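Long-range contacts in spindle assembly abnormal protein 6 (Caenorhabditis elegans, PDB 4G79), which forms the central scaffold of the centriole and ensures its ninefold symmetry, and is required for centrosome biogenesis and duplication: residues I15-Q20 against E106-L111; T34-K39 against F55-S60; K115-F120 against S135-A140. All coordinates share one frame; numbering follows the deposited sequence.

Contact 1: I15-Q20 against E106-L111; sequences IASLLQ and EINIIL
Ser-17 and Leu-19 of strand 7-21 join Ile-107, Ile-109 and Leu-111 in a parallel beta ladder that pairs the first and last strands in the sheet order of the SAS-6 N-terminal head domain, a member of the XRCC4-like family with a beta-sandwich core. In the usual parallel fashion, alternate residues of 15-20 use both their N-H and their C=O. Ser-17 N donates to Ile-107 O at 2.8 Å, and Ile-109 N returns a bond to Ser-17 O. Leu-19 repeats the pattern with Ile-109 O and Leu-111 N.

The apolar contacts favour the buried face. There Ala-16 CB, a single small methyl, fits against Ile-109 CD1 at 3.7 Å and also touches Ile-107 CG2. Leu-18 holds CG anti to its backbone N (chi1 177°), and its CD1 reaches across to Ile-109 CG2 at 3.8 Å. Phe-65 covers Leu-18, Ile-109 and Leu-111 from a loop, so aliphatic residues suit these positions.

The other face is partly exposed and mixed in character. Leu-19 and Ile-110 run side by side in the same direction, with Leu-19 CD1 3.7 Å from Ile-110 CG1. Next to them Asn-108 OD1 passes 3.5 Å from Ser-17 CB and hydrogen-bonds to a glycerol, probably from the crystallisation liquor; Asn and Ser suit this partly exposed end.

Water completes the ladder where it opens. Between Ile-15 O and Ile-107 N a water substitutes for a direct bond, donating to the carbonyl (2.7 Å) and accepting from the amide (3.0 Å). A second water hydrogen-bonds to Ser-17 OG and donates to Ile-107 O at 3.2 Å, adding to the bond which that oxygen accepts from Ser-17 N.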
loop_
_atom_site.group_PDB
_atom_site.type_symbol
_atom_site.label_atom_id
_atom_site.label_comp_id
_atom_site.label_asym_id
_atom_site.label_seq_id
_atom_site.Cartn_x
_atom_site.Cartn_y
_atom_site.Cartn_z
ATOM N N ILE A 15 1.936 16.715 -13.571
ATOM C CA ILE A 15 3.011 17.166 -12.694
ATOM C C ILE A 15 3.505 15.950 -11.952
ATOM O O ILE A 15 2.701 15.231 -11.376
ATOM C CB ILE A 15 2.579 18.312 -11.702
ATOM C CG1 ILE A 15 1.888 19.529 -12.380
ATOM C CG2 ILE A 15 3.713 18.734 -10.768
ATOM C CD1 ILE A 15 2.453 20.074 -13.621
ATOM N N ALA A 16 4.809 15.717 -11.942
ATOM C CA ALA A 16 5.433 14.610 -11.223
ATOM C C ALA A 16 6.586 15.067 -10.357
ATOM O O ALA A 16 7.200 16.105 -10.638
ATOM C CB ALA A 16 5.944 13.582 -12.210
ATOM N N SER A 17 6.938 14.269 -9.341
ATOM C CA SER A 17 8.147 14.563 -8.577
ATOM C C SER A 17 9.248 13.722 -9.195
ATOM O O SER A 17 9.109 12.504 -9.297
ATOM C CB SER A 17 7.981 14.261 -7.090
ATOM O OG SER A 17 7.151 15.224 -6.456
ATOM N N LEU A 18 10.313 14.356 -9.657
ATOM C CA LEU A 18 11.414 13.605 -10.250
ATOM C C LEU A 18 12.557 13.542 -9.262
ATOM O O LEU A 18 13.047 14.589 -8.798
ATOM C CB LEU A 18 11.851 14.223 -11.592
ATOM C CG LEU A 18 13.067 13.587 -12.321
ATOM C CD1 LEU A 18 12.766 12.199 -12.819
ATOM C CD2 LEU A 18 13.491 14.437 -13.517
ATOM N N LEU A 19 12.965 12.317 -8.926
ATOM C CA LEU A 19 14.085 12.075 -8.018
ATOM C C LEU A 19 15.225 11.494 -8.824
ATOM O O LEU A 19 15.020 10.544 -9.579
ATOM C CB LEU A 19 13.709 11.132 -6.855
ATOM C CG LEU A 19 12.319 11.295 -6.196
ATOM C CD1 LEU A 19 12.029 10.150 -5.256
ATOM C CD2 LEU A 19 12.203 12.608 -5.448
ATOM N N GLN A 20 16.412 12.096 -8.728
ATOM C CA GLN A 20 17.556 11.585 -9.469
ATOM C C GLN A 20 18.835 11.763 -8.629
ATOM O O GLN A 20 18.923 12.733 -7.871
ATOM C CB GLN A 20 17.664 12.262 -10.859
ATOM C CG GLN A 20 18.076 13.742 -10.831
ATOM C CD GLN A 20 17.949 14.443 -12.162
ATOM O OE1 GLN A 20 17.128 15.360 -12.332
ATOM N NE2 GLN A 20 18.793 14.067 -13.117
ATOM N N GLU A 106 -0.554 11.610 -6.966
ATOM C CA GLU A 106 0.847 12.023 -6.909
ATOM C C GLU A 106 1.698 11.012 -7.658
ATOM O O GLU A 106 1.550 9.805 -7.445
ATOM C CB GLU A 106 1.352 12.162 -5.458
ATOM C CG GLU A 106 0.478 12.997 -4.534
ATOM C CD GLU A 106 -0.535 12.164 -3.771
ATOM O OE1 GLU A 106 -0.108 11.283 -2.994
ATOM O OE2 GLU A 106 -1.753 12.350 -3.991
ATOM N N ILE A 107 2.584 11.505 -8.535
ATOM C CA ILE A 107 3.488 10.639 -9.287
ATOM C C ILE A 107 4.926 10.877 -8.870
ATOM O O ILE A 107 5.394 12.031 -8.839
ATOM C CB ILE A 107 3.311 10.843 -10.826
ATOM C CG1 ILE A 107 1.919 10.346 -11.316
ATOM C CG2 ILE A 107 4.428 10.118 -11.637
ATOM C CD1 ILE A 107 1.573 10.873 -12.689
ATOM N N ASN A 108 5.659 9.793 -8.628
ATOM C CA ASN A 108 7.115 9.887 -8.436
ATOM C C ASN A 108 7.783 9.154 -9.550
ATOM O O ASN A 108 7.359 8.041 -9.895
ATOM C CB ASN A 108 7.635 9.288 -7.126
ATOM C CG ASN A 108 7.334 10.031 -5.867
ATOM O OD1 ASN A 108 6.912 11.184 -5.875
ATOM N ND2 ASN A 108 7.537 9.351 -4.750
ATOM N N ILE A 109 8.840 9.747 -10.095
ATOM C CA ILE A 109 9.666 9.098 -11.120
ATOM C C ILE A 109 11.077 9.075 -10.544
ATOM O O ILE A 109 11.603 10.126 -10.155
ATOM C CB ILE A 109 9.570 9.793 -12.508
ATOM C CG1 ILE A 109 8.132 9.707 -13.083
ATOM C CG2 ILE A 109 10.586 9.198 -13.489
ATOM C CD1 ILE A 109 7.797 10.892 -14.007
ATOM N N ILE A 110 11.627 7.879 -10.359
ATOM C CA ILE A 110 12.959 7.737 -9.793
ATOM C C ILE A 110 13.835 7.357 -10.961
ATOM O O ILE A 110 13.687 6.273 -11.511
ATOM C CB ILE A 110 12.997 6.733 -8.613
ATOM C CG1 ILE A 110 12.024 7.154 -7.484
ATOM C CG2 ILE A 110 14.413 6.543 -8.075
ATOM C CD1 ILE A 110 11.011 6.207 -7.264
ATOM N N LEU A 111 14.675 8.305 -11.384
ATOM C CA LEU A 111 15.549 8.202 -12.534
ATOM C C LEU A 111 16.858 7.533 -12.196
ATOM O O LEU A 111 17.546 7.941 -11.260
ATOM C CB LEU A 111 15.807 9.622 -13.077
ATOM C CG LEU A 111 16.359 9.755 -14.482
ATOM C CD1 LEU A 111 15.404 9.195 -15.489
ATOM C CD2 LEU A 111 16.623 11.209 -14.807
HETATM O O HOH W 1 2.689 14.487 -8.770
HETATM O O HOH W 2 4.340 14.259 -6.723
#

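Contact 2: T34-K39 against F55-S60; sequences TKVKLK and FEISRS. With PG4 (tetraethylene glycol), chain F.
The beta hairpin of strands 29-44 and 51-58, within the head-domain sandwich, brings Lys-37 opposite Ser-58 and Lys-39 opposite Glu-56 as two antiparallel hydrogen-bonded pairs. Lys-37 N reaches Ser-58 O at 2.7 Å, while the return bond from Ser-58 N to Lys-37 O is longer, 3.1 Å. Lys-39 and Glu-56 exchange two bonds more evenly. Between them Leu-38 and Ile-57 form a non-hydrogen-bonded pair on the buried face, where Leu-38 CD1 packs at 3.8 Å on Ile-57 CG2; Phe-120 of strand 117-123 covers both, a setting that suits branched aliphatic residues.

The opposite face is partly exposed and polar. A water donates to Lys-37 O and hydrogen-bonds to Ser-58 OG at 2.8 Å, tying backbone to side chain across the strands. The long charged chains suit this face because their ends find partners beyond the hairpin: Lys-37 forms a salt bridge with Asp-11, and Glu-56 forms one with Lys-6. A tetraethylene glycol, probably from the crystallisation liquor, lies against Lys-37 CB and Ser-58 OG.

At the end of the pairing, Arg-59 stretches from CG to NE and crosses Thr-34 at about a right angle, its guanidinium also making a cation-pi contact with Phe-65. With OG1 anti to the backbone N (chi1 180°), the Thr-34 hydroxyl accepts from Arg-59 NH1 at 3.0 Å, only 9° out of the guanidinium plane, and Thr-34 OG1 donates in turn to Lys-35 O at 3.2 Å, approaching from above the carbonyl plane.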
loop_
_atom_site.group_PDB
_atom_site.type_symbol
_atom_site.label_atom_id
_atom_site.label_comp_id
_atom_site.label_asym_id
_atom_site.label_seq_id
_atom_site.Cartn_x
_atom_site.Cartn_y
_atom_site.Cartn_z
ATOM N N THR A 34 8.243 18.335 -11.954
ATOM C CA THR A 34 8.410 18.501 -13.401
ATOM C C THR A 34 7.138 18.094 -14.133
ATOM O O THR A 34 6.439 17.172 -13.693
ATOM C CB THR A 34 9.622 17.678 -13.931
ATOM O OG1 THR A 34 9.740 17.891 -15.353
ATOM C CG2 THR A 34 9.487 16.153 -13.677
ATOM N N LYS A 35 6.826 18.798 -15.219
ATOM C CA LYS A 35 5.740 18.386 -16.095
ATOM C C LYS A 35 6.267 17.209 -16.903
ATOM O O LYS A 35 7.399 17.249 -17.404
ATOM C CB LYS A 35 5.268 19.520 -17.018
ATOM C CG LYS A 35 4.575 20.669 -16.300
ATOM C CD LYS A 35 4.166 21.777 -17.271
ATOM C CE LYS A 35 3.786 23.065 -16.567
ATOM N NZ LYS A 35 4.978 23.825 -16.092
ATOM N N VAL A 36 5.465 16.162 -17.015
ATOM C CA VAL A 36 5.821 14.944 -17.764
ATOM C C VAL A 36 4.643 14.566 -18.653
ATOM O O VAL A 36 3.495 14.721 -18.242
ATOM C CB VAL A 36 6.217 13.772 -16.807
ATOM C CG1 VAL A 36 6.351 12.438 -17.540
ATOM C CG2 VAL A 36 7.496 14.071 -16.052
ATOM N N LYS A 37 4.914 14.074 -19.868
ATOM C CA LYS A 37 3.808 13.623 -20.713
ATOM C C LYS A 37 3.686 12.124 -20.515
ATOM O O LYS A 37 4.653 11.389 -20.717
ATOM C CB LYS A 37 3.981 13.993 -22.197
ATOM C CG LYS A 37 2.837 13.475 -23.099
ATOM C CD LYS A 37 2.836 14.132 -24.486
ATOM C CE LYS A 37 2.173 15.500 -24.532
ATOM N NZ LYS A 37 0.715 15.446 -24.210
ATOM N N LEU A 38 2.499 11.682 -20.104
ATOM C CA LEU A 38 2.218 10.264 -19.909
ATOM C C LEU A 38 1.239 9.820 -20.962
ATOM O O LEU A 38 0.189 10.439 -21.137
ATOM C CB LEU A 38 1.644 9.989 -18.507
ATOM C CG LEU A 38 1.083 8.536 -18.269
ATOM C CD1 LEU A 38 2.197 7.480 -18.407
ATOM C CD2 LEU A 38 0.403 8.423 -16.920
ATOM N N LYS A 39 1.588 8.752 -21.658
ATOM C CA LYS A 39 0.719 8.128 -22.663
ATOM C C LYS A 39 0.465 6.705 -22.270
ATOM O O LYS A 39 1.411 5.979 -21.932
ATOM C CB LYS A 39 1.340 8.159 -24.070
ATOM C CG LYS A 39 1.684 9.544 -24.584
ATOM C CD LYS A 39 2.313 9.427 -25.997
ATOM C CE LYS A 39 2.647 10.756 -26.615
ATOM N NZ LYS A 39 3.363 10.591 -27.916
ATOM N N PHE A 55 2.999 1.883 -21.573
ATOM C CA PHE A 55 3.124 3.113 -20.772
ATOM C C PHE A 55 4.303 3.863 -21.284
ATOM O O PHE A 55 5.350 3.247 -21.495
ATOM C CB PHE A 55 3.290 2.803 -19.273
ATOM C CG PHE A 55 2.040 2.277 -18.631
ATOM C CD1 PHE A 55 1.695 0.934 -18.742
ATOM C CD2 PHE A 55 1.212 3.119 -17.891
ATOM C CE1 PHE A 55 0.528 0.450 -18.141
ATOM C CE2 PHE A 55 0.051 2.626 -17.291
ATOM C CZ PHE A 55 -0.288 1.303 -17.439
ATOM N N GLU A 56 4.148 5.161 -21.559
ATOM C CA GLU A 56 5.254 5.947 -22.124
ATOM C C GLU A 56 5.351 7.265 -21.438
ATOM O O GLU A 56 4.335 7.949 -21.253
ATOM C CB GLU A 56 5.093 6.190 -23.636
ATOM C CG GLU A 56 5.125 4.956 -24.538
ATOM C CD GLU A 56 4.729 5.253 -25.972
ATOM O OE1 GLU A 56 3.514 5.195 -26.274
ATOM O OE2 GLU A 56 5.625 5.581 -26.785
ATOM N N ILE A 57 6.582 7.635 -21.043
ATOM C CA ILE A 57 6.787 8.942 -20.412
ATOM C C ILE A 57 7.859 9.719 -21.195
ATOM O O ILE A 57 8.787 9.135 -21.764
ATOM C CB ILE A 57 7.090 8.911 -18.902
ATOM C CG1 ILE A 57 8.417 8.224 -18.560
ATOM C CG2 ILE A 57 5.883 8.443 -18.019
ATOM C CD1 ILE A 57 8.865 8.536 -17.134
ATOM N N SER A 58 7.681 11.032 -21.258
ATOM C CA SER A 58 8.619 11.957 -21.900
ATOM C C SER A 58 8.497 13.303 -21.252
ATOM O O SER A 58 7.529 13.561 -20.532
ATOM C CB SER A 58 8.356 12.070 -23.403
ATOM O OG SER A 58 7.037 12.524 -23.663
ATOM N N ARG A 59 9.490 14.180 -21.481
ATOM C CA ARG A 59 9.443 15.561 -20.990
ATOM C C ARG A 59 10.347 16.402 -21.884
ATOM O O ARG A 59 11.388 15.913 -22.364
ATOM C CB ARG A 59 9.770 15.699 -19.497
ATOM C CG ARG A 59 11.238 15.574 -19.155
ATOM C CD ARG A 59 11.415 15.650 -17.658
ATOM N NE ARG A 59 12.828 15.648 -17.305
ATOM C CZ ARG A 59 13.368 16.462 -16.416
ATOM N NH1 ARG A 59 12.613 17.350 -15.770
ATOM N NH2 ARG A 59 14.664 16.389 -16.146
ATOM N N SER A 60 9.943 17.668 -22.125
ATOM C CA SER A 60 10.623 18.547 -23.064
ATOM C C SER A 60 11.948 19.073 -22.545
ATOM O O SER A 60 12.715 19.641 -23.341
ATOM C CB SER A 60 9.722 19.707 -23.474
ATOM O OG SER A 60 9.460 20.588 -22.397
HETATM O O1 PG4 F . 12.294 16.712 -25.494
HETATM C C1 PG4 F . 11.606 16.775 -26.735
HETATM C C2 PG4 F . 10.181 17.214 -26.566
HETATM O O2 PG4 F . 9.475 16.305 -25.728
HETATM C C3 PG4 F . 8.170 16.762 -25.403
HETATM C C4 PG4 F . 7.574 15.966 -24.286
HETATM O O3 PG4 F . 6.385 16.607 -23.837
HETATM C C5 PG4 F . 6.319 16.744 -22.423
HETATM C C6 PG4 F . 6.178 18.170 -22.005
HETATM O O4 PG4 F . 6.475 18.280 -20.620
HETATM C C7 PG4 F . 7.078 19.515 -20.262
HETATM C C8 PG4 F . 8.457 19.277 -19.718
HETATM O O5 PG4 F . 8.571 19.482 -18.302
HETATM O O HOH W 3 5.221 10.421 -23.455
#

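Contact 3: K115-F120 against S135-A140; sequences KNFCSF and SIKLHA
One face of the Phe-117 ring carries the end of the Lys-137 side chain. Lys-137 NZ lies 4.2 Å from the Phe-117 ring centroid, 4° off the normal, and CE sits offset toward the rim, so CH-pi and cation-pi contacts share that face. Both residues project from the same face of the sheet. The extended lysine and the Phe-117 side chain cross obliquely; Phe-117 CG, placed between the backbone N and the carbonyl carbon (chi1 57°), is approached by Lys-137 CE at 3.6 Å. The other aromatic group, Phe-120, points to the buried face: Leu-138 CD1 touches Phe-120 CB at 3.8 Å, Ile-136 CG2 lies near the ring obliquely, and Ile-107 of the neighbouring strand 106-111 packs on it too. Cys-118 SG, compact and apolar, rests on Leu-138 CB at 3.9 Å.

These side chains ride on the beta hairpin of strands 117-123 and 132-140. Cys-118 and Leu-138 exchange two backbone bonds, as do Phe-120 and Ile-136. Just before strand 117-123 begins, Asn-116 O accepts from Ala-140 N at 2.8 Å.

The chemistry thus divides by face. Toward the core, the side chains that meet are sulfur and hydrocarbon; toward solvent, a lysine can keep its probable charge while laying its methylene carbon and ammonium over an aromatic ring.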
loop_
_atom_site.group_PDB
_atom_site.type_symbol
_atom_site.label_atom_id
_atom_site.label_comp_id
_atom_site.label_asym_id
_atom_site.label_seq_id
_atom_site.Cartn_x
_atom_site.Cartn_y
_atom_site.Cartn_z
ATOM N N LYS A 115 20.257 7.103 -16.827
ATOM C CA LYS A 115 18.988 7.256 -17.565
ATOM C C LYS A 115 18.680 6.021 -18.437
ATOM O O LYS A 115 18.174 6.162 -19.559
ATOM C CB LYS A 115 18.989 8.543 -18.438
ATOM C CG LYS A 115 19.138 9.853 -17.668
ATOM C CD LYS A 115 19.452 10.976 -18.640
ATOM C CE LYS A 115 19.627 12.300 -17.951
ATOM N NZ LYS A 115 19.715 13.408 -18.937
ATOM N N ASN A 116 19.007 4.814 -17.931
ATOM C CA ASN A 116 18.710 3.558 -18.635
ATOM C C ASN A 116 17.263 3.155 -18.377
ATOM O O ASN A 116 16.644 2.438 -19.171
ATOM C CB ASN A 116 19.655 2.444 -18.188
ATOM C CG ASN A 116 21.074 2.576 -18.696
ATOM O OD1 ASN A 116 21.319 2.882 -19.869
ATOM N ND2 ASN A 116 22.038 2.302 -17.825
ATOM N N PHE A 117 16.723 3.635 -17.247
ATOM C CA PHE A 117 15.366 3.347 -16.805
ATOM C C PHE A 117 14.927 4.325 -15.722
ATOM O O PHE A 117 15.723 5.108 -15.198
ATOM C CB PHE A 117 15.297 1.900 -16.253
ATOM C CG PHE A 117 16.258 1.620 -15.117
ATOM C CD1 PHE A 117 15.907 1.904 -13.799
ATOM C CD2 PHE A 117 17.502 1.053 -15.364
ATOM C CE1 PHE A 117 16.806 1.659 -12.752
ATOM C CE2 PHE A 117 18.395 0.802 -14.317
ATOM C CZ PHE A 117 18.037 1.095 -13.018
ATOM N N CYS A 118 13.657 4.227 -15.356
ATOM C CA CYS A 118 13.069 4.954 -14.268
ATOM C C CYS A 118 11.974 4.102 -13.682
ATOM O O CYS A 118 11.453 3.210 -14.352
ATOM C CB CYS A 118 12.541 6.309 -14.729
ATOM S SG CYS A 118 11.065 6.209 -15.763
ATOM N N SER A 119 11.626 4.377 -12.433
ATOM C CA SER A 119 10.505 3.736 -11.779
ATOM C C SER A 119 9.404 4.756 -11.762
ATOM O O SER A 119 9.638 5.882 -11.348
ATOM C CB SER A 119 10.887 3.280 -10.376
ATOM O OG SER A 119 9.760 2.780 -9.677
ATOM N N PHE A 120 8.252 4.425 -12.339
ATOM C CA PHE A 120 7.094 5.292 -12.355
ATOM C C PHE A 120 6.227 4.803 -11.185
ATOM O O PHE A 120 5.833 3.631 -11.172
ATOM C CB PHE A 120 6.369 5.191 -13.721
ATOM C CG PHE A 120 5.041 5.916 -13.809
ATOM C CD1 PHE A 120 3.864 5.294 -13.418
ATOM C CD2 PHE A 120 4.973 7.224 -14.286
ATOM C CE1 PHE A 120 2.636 5.966 -13.508
ATOM C CE2 PHE A 120 3.747 7.879 -14.403
ATOM C CZ PHE A 120 2.592 7.253 -13.997
ATOM N N SER A 135 3.795 0.622 -8.982
ATOM C CA SER A 135 5.008 1.152 -9.569
ATOM C C SER A 135 5.377 0.221 -10.714
ATOM O O SER A 135 5.090 -0.973 -10.658
ATOM C CB SER A 135 6.137 1.297 -8.545
ATOM O OG SER A 135 6.620 0.051 -8.081
ATOM N N ILE A 136 5.985 0.765 -11.750
ATOM C CA ILE A 136 6.413 -0.018 -12.900
ATOM C C ILE A 136 7.747 0.522 -13.369
ATOM O O ILE A 136 7.949 1.730 -13.363
ATOM C CB ILE A 136 5.308 0.009 -14.012
ATOM C CG1 ILE A 136 5.619 -0.980 -15.163
ATOM C CG2 ILE A 136 4.968 1.432 -14.506
ATOM C CD1 ILE A 136 4.450 -1.305 -16.114
ATOM N N LYS A 137 8.662 -0.372 -13.737
ATOM C CA LYS A 137 9.957 0.007 -14.279
ATOM C C LYS A 137 9.799 0.308 -15.779
ATOM O O LYS A 137 9.349 -0.549 -16.542
ATOM C CB LYS A 137 10.972 -1.124 -14.038
ATOM C CG LYS A 137 12.406 -0.782 -14.429
ATOM C CD LYS A 137 13.353 -1.898 -14.049
ATOM C CE LYS A 137 14.783 -1.595 -14.428
ATOM N NZ LYS A 137 15.728 -2.594 -13.856
ATOM N N LEU A 138 10.149 1.544 -16.187
ATOM C CA LEU A 138 10.078 1.951 -17.599
ATOM C C LEU A 138 11.484 1.983 -18.135
ATOM O O LEU A 138 12.376 2.510 -17.484
ATOM C CB LEU A 138 9.353 3.300 -17.786
ATOM C CG LEU A 138 7.970 3.434 -17.097
ATOM C CD1 LEU A 138 7.349 4.790 -17.411
ATOM C CD2 LEU A 138 6.982 2.363 -17.592
ATOM N N HIS A 139 11.692 1.407 -19.298
ATOM C CA HIS A 139 13.027 1.312 -19.894
ATOM C C HIS A 139 13.272 2.416 -20.917
ATOM O O HIS A 139 12.335 2.830 -21.607
ATOM C CB HIS A 139 13.186 -0.069 -20.563
ATOM C CG HIS A 139 12.948 -1.194 -19.608
ATOM N ND1 HIS A 139 13.948 -1.642 -18.762
ATOM C CD2 HIS A 139 11.810 -1.885 -19.347
ATOM C CE1 HIS A 139 13.399 -2.609 -18.039
ATOM N NE2 HIS A 139 12.118 -2.801 -18.366
ATOM N N ALA A 140 14.541 2.857 -21.045
ATOM C CA ALA A 140 14.920 3.896 -22.009
ATOM C C ALA A 140 14.618 3.434 -23.437
ATOM O O ALA A 140 14.869 2.276 -23.782
ATOM C CB ALA A 140 16.392 4.247 -21.859
#

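All three contacts belong to one sheet and are partly buried, each with one face in the shared apolar interior and the other toward solvent. Contact 1 is parallel and long-range, bringing the ends of the strand order together; contacts 2 and 3 are antiparallel hairpins, and contact 2 is nested within the loop that contact 1 closes. Strands 7-21 and 29-44 are neighbours, linking contacts 1 and 2, as 106-111 and 117-123 link contacts 1 and 3. Inside, Ile-57 of contact 2 meets Cys-118 and Leu-138 of contact 3. Outward chemistry differs: water and aliphatic pairs in contact 1, charged side chains in contact 2 that bridge to residues outside it, cation-pi in contact 3.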